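Local coordinates for putative cytoplasmic protein (Salmonella typhimurium, PDB 2GK3) that is of unknown function but assembles into a hexamer and probably has a class I glutamine amidotransferase-like fold, at the interface of chains A and B and the interface of chains A and C. Sequence-based numbering; all coordinates share one arbitrary frame. Chains: chain A/B/C, putative cytoplasmic protein.

Contact 1: the interface of chains A and B. Residues chain A 92-93, 97, 104, 106; chain B 127, 160, 162-163, 230.
The backbone amide N of A:Lys104 donates to the carbonyl O of B:Pro162 across 3.1 Å, nearly straight at the hydrogen (164°) but from above the carbonyl plane. Water 1 reaches the same oxygen and also lies 2.6 Å from the hydroxyl OG1 of A:Thr97, so this carbonyl is gripped twice. The carbonyl O of A:Lys104 sits 3.0 Å from the O of B:Pro162; two acceptors crowd each other, probably unfavourably. The B:Pro162 ring rests on chain A, its CG 3.5 Å from the carbonyl O of A:Leu92 and its CB beside the hydroxyl OG1 of A:Thr97, the two side chains crossing obliquely. The methyl CG2 of A:Thr97, anti to its backbone N, obliquely crosses the B:His230 imidazole near CD2. A:Leu93 meets the phenol of B:Tyr127 tip to tip, both its methyls 3.5 Å from the hydroxyl OH, and crosses B:Glu160 at about a right angle. The B:Glu160 chain bends at chi2 (-76°), and its OE2 accepts a 2.5 Å hydrogen bond from B:Tyr127 OH, which fixes the carboxylate beside the leucine. A:Asn106 and B:Glu163 run side by side, pointing the same way with their amide and carboxylate planes almost perpendicular; the ND2 to OE2 bond is weak. On chain A the site spans the end of helix 88-92, helix 95-98 and the loop before helix 107-116; on chain B it spans strand 158-161, the turn into strand 164-169, and loops bearing B:Tyr127 and B:His230.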
loop_
_atom_site.group_PDB
_atom_site.type_symbol
_atom_site.label_atom_id
_atom_site.label_comp_id
_atom_site.label_asym_id
_atom_site.label_seq_id
_atom_site.Cartn_x
_atom_site.Cartn_y
_atom_site.Cartn_z
ATOM N N LEU A 92 11.503 1.685 -20.631
ATOM C CA LEU A 92 12.920 1.793 -20.336
ATOM C C LEU A 92 13.362 0.850 -19.242
ATOM O O LEU A 92 14.556 0.574 -19.116
ATOM C CB LEU A 92 13.248 3.226 -19.929
ATOM C CG LEU A 92 13.095 4.281 -21.017
ATOM C CD1 LEU A 92 12.909 5.662 -20.401
ATOM C CD2 LEU A 92 14.314 4.240 -21.940
ATOM N N LEU A 93 12.405 0.367 -18.450
ATOM C CA LEU A 93 12.685 -0.410 -17.228
ATOM C C LEU A 93 11.912 -1.733 -17.216
ATOM O O LEU A 93 11.165 -2.032 -16.276
ATOM C CB LEU A 93 12.370 0.413 -15.957
ATOM C CG LEU A 93 13.023 1.794 -15.814
ATOM C CD1 LEU A 93 12.385 2.564 -14.672
ATOM C CD2 LEU A 93 14.557 1.712 -15.647
ATOM N N THR A 97 15.837 -5.581 -17.077
ATOM C CA THR A 97 16.656 -4.419 -16.767
ATOM C C THR A 97 16.591 -4.110 -15.277
ATOM O O THR A 97 17.619 -4.111 -14.586
ATOM C CB THR A 97 16.193 -3.189 -17.587
ATOM O OG1 THR A 97 16.488 -3.427 -18.960
ATOM C CG2 THR A 97 16.887 -1.891 -17.145
ATOM N N LYS A 104 19.981 -4.789 -21.961
ATOM C CA LYS A 104 19.030 -5.109 -23.009
ATOM C C LYS A 104 18.746 -3.927 -23.920
ATOM O O LYS A 104 18.919 -2.789 -23.514
ATOM C CB LYS A 104 17.753 -5.753 -22.431
ATOM C CG LYS A 104 16.658 -4.799 -21.980
ATOM C CD LYS A 104 15.384 -5.572 -21.577
ATOM C CE LYS A 104 14.945 -6.554 -22.672
ATOM N NZ LYS A 104 13.616 -7.186 -22.449
ATOM N N ASN A 106 17.271 -0.844 -25.836
ATOM C CA ASN A 106 16.371 0.225 -25.456
ATOM C C ASN A 106 15.134 0.277 -26.361
ATOM O O ASN A 106 15.238 0.575 -27.570
ATOM C CB ASN A 106 17.133 1.546 -25.496
ATOM C CG ASN A 106 16.321 2.711 -24.984
ATOM O OD1 ASN A 106 15.171 2.911 -25.389
ATOM N ND2 ASN A 106 16.935 3.518 -24.117
ATOM N N TYR B 127 18.114 6.924 -7.606
ATOM C CA TYR B 127 16.728 7.389 -7.680
ATOM C C TYR B 127 16.416 8.363 -6.544
ATOM O O TYR B 127 15.550 9.235 -6.689
ATOM C CB TYR B 127 15.766 6.206 -7.673
ATOM C CG TYR B 127 15.615 5.489 -9.012
ATOM C CD1 TYR B 127 16.598 5.604 -10.027
ATOM C CD2 TYR B 127 14.491 4.691 -9.270
ATOM C CE1 TYR B 127 16.440 4.955 -11.257
ATOM C CE2 TYR B 127 14.329 4.049 -10.486
ATOM C CZ TYR B 127 15.313 4.173 -11.475
ATOM O OH TYR B 127 15.142 3.524 -12.692
ATOM N N GLU B 160 17.993 7.126 -18.412
ATOM C CA GLU B 160 17.943 5.676 -18.340
ATOM C C GLU B 160 18.635 5.058 -19.566
ATOM O O GLU B 160 18.288 5.345 -20.712
ATOM C CB GLU B 160 16.485 5.186 -18.185
ATOM C CG GLU B 160 15.779 5.654 -16.883
ATOM C CD GLU B 160 16.219 4.885 -15.616
ATOM O OE1 GLU B 160 17.106 3.990 -15.713
ATOM O OE2 GLU B 160 15.666 5.166 -14.522
ATOM N N PRO B 162 19.261 1.384 -20.512
ATOM C CA PRO B 162 19.277 -0.058 -20.382
ATOM C C PRO B 162 20.209 -0.754 -21.388
ATOM O O PRO B 162 20.598 -1.889 -21.140
ATOM C CB PRO B 162 17.810 -0.461 -20.621
ATOM C CG PRO B 162 17.207 0.667 -21.366
ATOM C CD PRO B 162 17.923 1.891 -20.881
ATOM N N GLU B 163 20.535 -0.084 -22.499
ATOM C CA GLU B 163 21.479 -0.600 -23.506
ATOM C C GLU B 163 22.897 -0.592 -22.974
ATOM O O GLU B 163 23.737 -1.323 -23.494
ATOM C CB GLU B 163 21.553 0.252 -24.785
ATOM C CG GLU B 163 20.393 1.084 -25.157
ATOM C CD GLU B 163 20.358 2.416 -24.456
ATOM O OE1 GLU B 163 20.690 3.448 -25.073
ATOM O OE2 GLU B 163 19.962 2.421 -23.285
ATOM N N HIS B 230 20.635 -0.806 -10.146
ATOM C CA HIS B 230 20.916 -1.376 -11.474
ATOM C C HIS B 230 21.750 -0.462 -12.385
ATOM O O HIS B 230 22.243 -0.894 -13.420
ATOM C CB HIS B 230 19.612 -1.820 -12.154
ATOM C CG HIS B 230 18.904 -0.718 -12.869
ATOM N ND1 HIS B 230 18.219 0.278 -12.206
ATOM C CD2 HIS B 230 18.785 -0.446 -14.193
ATOM C CE1 HIS B 230 17.707 1.116 -13.091
ATOM N NE2 HIS B 230 18.035 0.700 -14.304
HETATM O O HOH W 1 19.065 -3.304 -19.116
#

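Contact 2: the interface of chains A and B. Residues chain A 21, 23, 34, 36; chain B 25, 27, 29-30, 32.
This is a polar, partly water-mediated contact between the same beta-hairpin of two subunits, strands 19-28 and 31-40 of each, and it helps join chains A and B within the hexamer. The copies do not meet as an exact two-fold, so different residues face each other. B:Ile25 crosses A:His23 at about a right angle and lays its methyl CG2, anti to the backbone N, over one face of the imidazole, 3.6 Å from the ring centroid and offset toward the rim. The ring's rotation is fixed at its edge: ND1 donates in plane to the hydroxyl OG of A:Ser36 at 3.0 Å (159° at the hydrogen). That OG, anti to its own carbonyl carbon, also pairs with B:Ser27 OG at 3.2 Å, and B:Ser27 OG reaches weakly to NE2 of A:His21. Water 2 ties A:Ser36 OG and A:Thr34 OG1 to the carbonyl O of B:Tyr30, lying 2.5 Å from that oxygen. Water 3 bridges A:Thr34 OG1 to the backbone of B:Ser32, whose amide N meets it at 3.0 Å. A:Ser36 OG is thus the hub of the network, linking histidine, serine and water. The site brings the arms of two subunits together and so probably helps hold the hexamer together.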
loop_
_atom_site.group_PDB
_atom_site.type_symbol
_atom_site.label_atom_id
_atom_site.label_comp_id
_atom_site.label_asym_id
_atom_site.label_seq_id
_atom_site.Cartn_x
_atom_site.Cartn_y
_atom_site.Cartn_z
ATOM N N HIS A 21 -3.654 -2.722 -13.331
ATOM C CA HIS A 21 -4.076 -3.463 -12.165
ATOM C C HIS A 21 -4.310 -2.515 -10.954
ATOM O O HIS A 21 -3.425 -1.759 -10.594
ATOM C CB HIS A 21 -3.056 -4.573 -11.866
ATOM C CG HIS A 21 -3.264 -5.247 -10.544
ATOM N ND1 HIS A 21 -3.946 -6.441 -10.411
ATOM C CD2 HIS A 21 -2.907 -4.874 -9.291
ATOM C CE1 HIS A 21 -3.981 -6.778 -9.135
ATOM N NE2 HIS A 21 -3.362 -5.842 -8.434
ATOM N N HIS A 23 -5.281 -3.354 -7.027
ATOM C CA HIS A 23 -5.013 -2.552 -5.848
ATOM C C HIS A 23 -5.987 -1.582 -5.108
ATOM O O HIS A 23 -5.686 -0.411 -4.925
ATOM C CB HIS A 23 -3.611 -2.626 -5.294
ATOM C CG HIS A 23 -3.583 -3.321 -3.967
ATOM N ND1 HIS A 23 -4.105 -4.587 -3.785
ATOM C CD2 HIS A 23 -3.195 -2.898 -2.738
ATOM C CE1 HIS A 23 -3.993 -4.931 -2.515
ATOM N NE2 HIS A 23 -3.439 -3.929 -1.859
ATOM N N THR A 34 -8.588 -6.028 1.362
ATOM C CA THR A 34 -8.219 -5.638 0.009
ATOM C C THR A 34 -8.933 -6.400 -1.069
ATOM O O THR A 34 -9.427 -7.490 -0.863
ATOM C CB THR A 34 -6.701 -5.692 -0.262
ATOM O OG1 THR A 34 -6.350 -6.957 -0.851
ATOM C CG2 THR A 34 -5.898 -5.428 1.012
ATOM N N SER A 36 -8.609 -6.729 -5.516
ATOM C CA SER A 36 -7.713 -6.489 -6.649
ATOM C C SER A 36 -8.342 -6.885 -7.979
ATOM O O SER A 36 -9.032 -7.886 -8.061
ATOM C CB SER A 36 -6.369 -7.207 -6.461
ATOM O OG SER A 36 -5.633 -6.664 -5.387
ATOM N N ILE B 25 3.244 -6.096 -2.505
ATOM C CA ILE B 25 1.865 -6.552 -2.534
ATOM C C ILE B 25 1.735 -7.507 -3.718
ATOM O O ILE B 25 1.808 -7.100 -4.886
ATOM C CB ILE B 25 0.857 -5.348 -2.605
ATOM C CG1 ILE B 25 1.268 -4.256 -1.606
ATOM C CG2 ILE B 25 -0.601 -5.821 -2.411
ATOM C CD1 ILE B 25 0.268 -3.103 -1.442
ATOM N N SER B 27 -0.606 -9.544 -5.690
ATOM C CA SER B 27 -2.016 -9.823 -5.997
ATOM C C SER B 27 -2.173 -10.989 -6.968
ATOM O O SER B 27 -1.761 -10.901 -8.145
ATOM C CB SER B 27 -2.743 -8.586 -6.554
ATOM O OG SER B 27 -2.517 -7.457 -5.742
ATOM N N GLY B 29 -5.162 -12.585 -8.454
ATOM C CA GLY B 29 -6.604 -12.365 -8.653
ATOM C C GLY B 29 -7.240 -11.408 -7.645
ATOM O O GLY B 29 -6.736 -10.308 -7.420
ATOM N N TYR B 30 -8.355 -11.832 -7.040
ATOM C CA TYR B 30 -9.049 -11.049 -6.009
ATOM C C TYR B 30 -8.149 -10.759 -4.820
ATOM O O TYR B 30 -8.139 -9.643 -4.299
ATOM C CB TYR B 30 -10.329 -11.761 -5.548
ATOM C CG TYR B 30 -11.105 -10.998 -4.492
ATOM C CD1 TYR B 30 -12.170 -10.164 -4.838
ATOM C CD2 TYR B 30 -10.761 -11.093 -3.143
ATOM C CE1 TYR B 30 -12.882 -9.439 -3.846
ATOM C CE2 TYR B 30 -11.451 -10.381 -2.164
ATOM C CZ TYR B 30 -12.509 -9.564 -2.527
ATOM O OH TYR B 30 -13.190 -8.894 -1.546
ATOM N N SER B 32 -4.621 -10.737 -2.266
ATOM C CA SER B 32 -3.236 -10.368 -2.234
ATOM C C SER B 32 -2.600 -10.793 -0.909
ATOM O O SER B 32 -3.245 -10.786 0.145
ATOM C CB SER B 32 -3.068 -8.855 -2.500
ATOM O OG SER B 32 -2.937 -8.126 -1.280
HETATM O O HOH W 2 -6.584 -8.117 -3.065
HETATM O O HOH W 3 -6.409 -9.920 -0.053
#

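Contact 3: the interface of chains A and C. Residues chain A 19, 61-62, 65, 87, 89-90, 128; chain C 27-31.
The hairpin turn of chain C, from the end of strand 19-28 through C:Gly29 and C:Tyr30 to the start of strand 31-40, docks between helices 61-66 and 88-92 of chain A, with the loop bearing A:Leu128 alongside. The amide ND2 of A:Asn89 donates to OD1 of C:Asp31 at 2.8 Å, almost straight (176° at the hydrogen), in the amide plane and onto the carboxylate's syn lone pair. The second oxygen, OD2, takes water 4 at 2.7 Å, and this water also receives the backbone N-H of A:Asn89; the start of the helix may thus help stabilise a carboxylate charge. One residue on, the hydroxyl OG1 of A:Thr90, beside its backbone N (chi1 -59°), accepts the backbone N-H of C:Tyr30 at 2.8 Å. The C:Tyr30 ring turns CD2 toward CB of A:Asn89, 3.5 Å away. C:Gly29 packs its CA against A:Ala61 CB and the amide end of A:Gln65, whose OE1 shares water 5 with the C:Gly29 carbonyl O. A:Leu128 splits its methyls, CD2 touching CB of C:Asp31 and CD1 lying 3.6 Å from CD of the extended C:Lys28. A twin with chains exchanged completes the two-fold interface, so each subunit docks its hairpin tip on the other, which probably helps hold the hexamer together.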
loop_
_atom_site.group_PDB
_atom_site.type_symbol
_atom_site.label_atom_id
_atom_site.label_comp_id
_atom_site.label_asym_id
_atom_site.label_seq_id
_atom_site.Cartn_x
_atom_site.Cartn_y
_atom_site.Cartn_z
ATOM N N SER A 19 -4.187 -0.827 -20.274
ATOM C CA SER A 19 -4.367 -1.874 -19.255
ATOM C C SER A 19 -3.818 -1.451 -17.878
ATOM O O SER A 19 -2.856 -0.673 -17.788
ATOM C CB SER A 19 -3.682 -3.160 -19.700
ATOM O OG SER A 19 -2.280 -2.992 -19.626
ATOM N N ALA A 61 0.244 -3.279 -20.806
ATOM C CA ALA A 61 1.468 -2.654 -20.322
ATOM C C ALA A 61 2.413 -3.652 -19.643
ATOM O O ALA A 61 3.647 -3.577 -19.819
ATOM C CB ALA A 61 1.140 -1.501 -19.403
ATOM N N HIS A 62 1.840 -4.597 -18.890
ATOM C CA HIS A 62 2.648 -5.612 -18.203
ATOM C C HIS A 62 3.432 -6.528 -19.144
ATOM O O HIS A 62 4.506 -7.007 -18.781
ATOM C CB HIS A 62 1.832 -6.413 -17.178
ATOM C CG HIS A 62 0.660 -7.158 -17.748
ATOM N ND1 HIS A 62 0.788 -8.355 -18.422
ATOM C CD2 HIS A 62 -0.669 -6.902 -17.689
ATOM C CE1 HIS A 62 -0.410 -8.794 -18.772
ATOM N NE2 HIS A 62 -1.310 -7.928 -18.343
ATOM N N GLN A 65 6.769 -5.103 -20.200
ATOM C CA GLN A 65 7.847 -5.323 -19.224
ATOM C C GLN A 65 8.497 -6.695 -19.381
ATOM O O GLN A 65 9.671 -6.858 -19.093
ATOM C CB GLN A 65 7.342 -5.182 -17.797
ATOM C CG GLN A 65 6.448 -3.986 -17.515
ATOM C CD GLN A 65 5.918 -4.014 -16.093
ATOM O OE1 GLN A 65 4.874 -4.613 -15.829
ATOM N NE2 GLN A 65 6.650 -3.382 -15.162
ATOM N N GLY A 87 3.510 4.712 -19.573
ATOM C CA GLY A 87 4.564 5.702 -19.429
ATOM C C GLY A 87 5.911 5.196 -19.908
ATOM O O GLY A 87 6.117 3.984 -20.043
ATOM N N ASN A 89 8.745 4.909 -18.398
ATOM C CA ASN A 89 9.366 3.978 -17.443
ATOM C C ASN A 89 9.110 2.511 -17.758
ATOM O O ASN A 89 9.980 1.682 -17.584
ATOM C CB ASN A 89 8.902 4.267 -16.014
ATOM C CG ASN A 89 9.502 5.546 -15.439
ATOM O OD1 ASN A 89 10.613 5.966 -15.799
ATOM N ND2 ASN A 89 8.768 6.166 -14.523
ATOM N N THR A 90 7.908 2.200 -18.227
ATOM C CA THR A 90 7.559 0.828 -18.577
ATOM C C THR A 90 8.421 0.322 -19.744
ATOM O O THR A 90 8.828 -0.854 -19.751
ATOM C CB THR A 90 6.041 0.697 -18.866
ATOM O OG1 THR A 90 5.309 1.105 -17.703
ATOM C CG2 THR A 90 5.653 -0.718 -19.212
ATOM N N LEU A 128 -1.011 8.590 -18.068
ATOM C CA LEU A 128 0.351 8.083 -18.318
ATOM C C LEU A 128 0.816 8.194 -19.754
ATOM O O LEU A 128 1.637 7.410 -20.203
ATOM C CB LEU A 128 0.523 6.659 -17.773
ATOM C CG LEU A 128 1.021 6.904 -16.343
ATOM C CD1 LEU A 128 0.032 6.417 -15.298
ATOM C CD2 LEU A 128 2.447 6.413 -16.126
ATOM N N SER C 27 -1.929 0.531 -11.209
ATOM C CA SER C 27 -0.597 0.206 -11.718
ATOM C C SER C 27 -0.660 -0.030 -13.218
ATOM O O SER C 27 -1.422 -0.877 -13.702
ATOM C CB SER C 27 0.010 -0.998 -10.995
ATOM O OG SER C 27 0.512 -0.675 -9.702
ATOM N N LYS C 28 0.130 0.753 -13.952
ATOM C CA LYS C 28 0.193 0.654 -15.404
ATOM C C LYS C 28 1.631 0.423 -15.797
ATOM O O LYS C 28 2.419 1.378 -15.942
ATOM C CB LYS C 28 -0.346 1.914 -16.064
ATOM C CG LYS C 28 -1.743 2.263 -15.620
ATOM C CD LYS C 28 -2.135 3.613 -16.158
ATOM C CE LYS C 28 -3.636 3.762 -16.285
ATOM N NZ LYS C 28 -3.929 5.219 -16.552
ATOM N N GLY C 29 1.961 -0.858 -15.957
ATOM C CA GLY C 29 3.308 -1.285 -16.283
ATOM C C GLY C 29 4.149 -1.011 -15.058
ATOM O O GLY C 29 3.795 -1.409 -13.944
ATOM N N TYR C 30 5.256 -0.310 -15.264
ATOM C CA TYR C 30 6.140 0.052 -14.187
ATOM C C TYR C 30 5.510 1.004 -13.158
ATOM O O TYR C 30 5.792 0.890 -11.967
ATOM C CB TYR C 30 7.388 0.693 -14.780
ATOM C CG TYR C 30 8.423 1.039 -13.767
ATOM C CD1 TYR C 30 9.375 0.111 -13.411
ATOM C CD2 TYR C 30 8.447 2.298 -13.149
ATOM C CE1 TYR C 30 10.342 0.402 -12.470
ATOM C CE2 TYR C 30 9.424 2.609 -12.199
ATOM C CZ TYR C 30 10.365 1.642 -11.878
ATOM O OH TYR C 30 11.357 1.876 -10.960
ATOM N N ASP C 31 4.675 1.926 -13.628
ATOM C CA ASP C 31 4.238 3.079 -12.849
ATOM C C ASP C 31 2.883 2.914 -12.142
ATOM O O ASP C 31 2.066 2.058 -12.498
ATOM C CB ASP C 31 4.096 4.303 -13.770
ATOM C CG ASP C 31 5.361 4.641 -14.511
ATOM O OD1 ASP C 31 6.343 5.025 -13.864
ATOM O OD2 ASP C 31 5.366 4.527 -15.759
HETATM O O HOH W 4 6.702 6.451 -17.172
HETATM O O HOH W 5 2.997 -4.301 -14.296
#

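Contact 1 and contact 3 are the nearer pair, their C-alpha centres about 14 Å apart, and they share helix 88-92 of chain A: A:Asn89 and A:Thr90 serve chain C, A:Leu92 serves chain B. Contact 2 lies about 16 Å from contact 3 and 27 Å from contact 1. It shares the hairpin of strands 19-28 and 31-40 with contact 3, where residues 29 and 30 of the turn take part in both, from chain B in contact 2 and chain C in contact 3. One hairpin can therefore touch two neighbours, which together with the body contact at contact 1 probably helps bind the subunits into the hexamer.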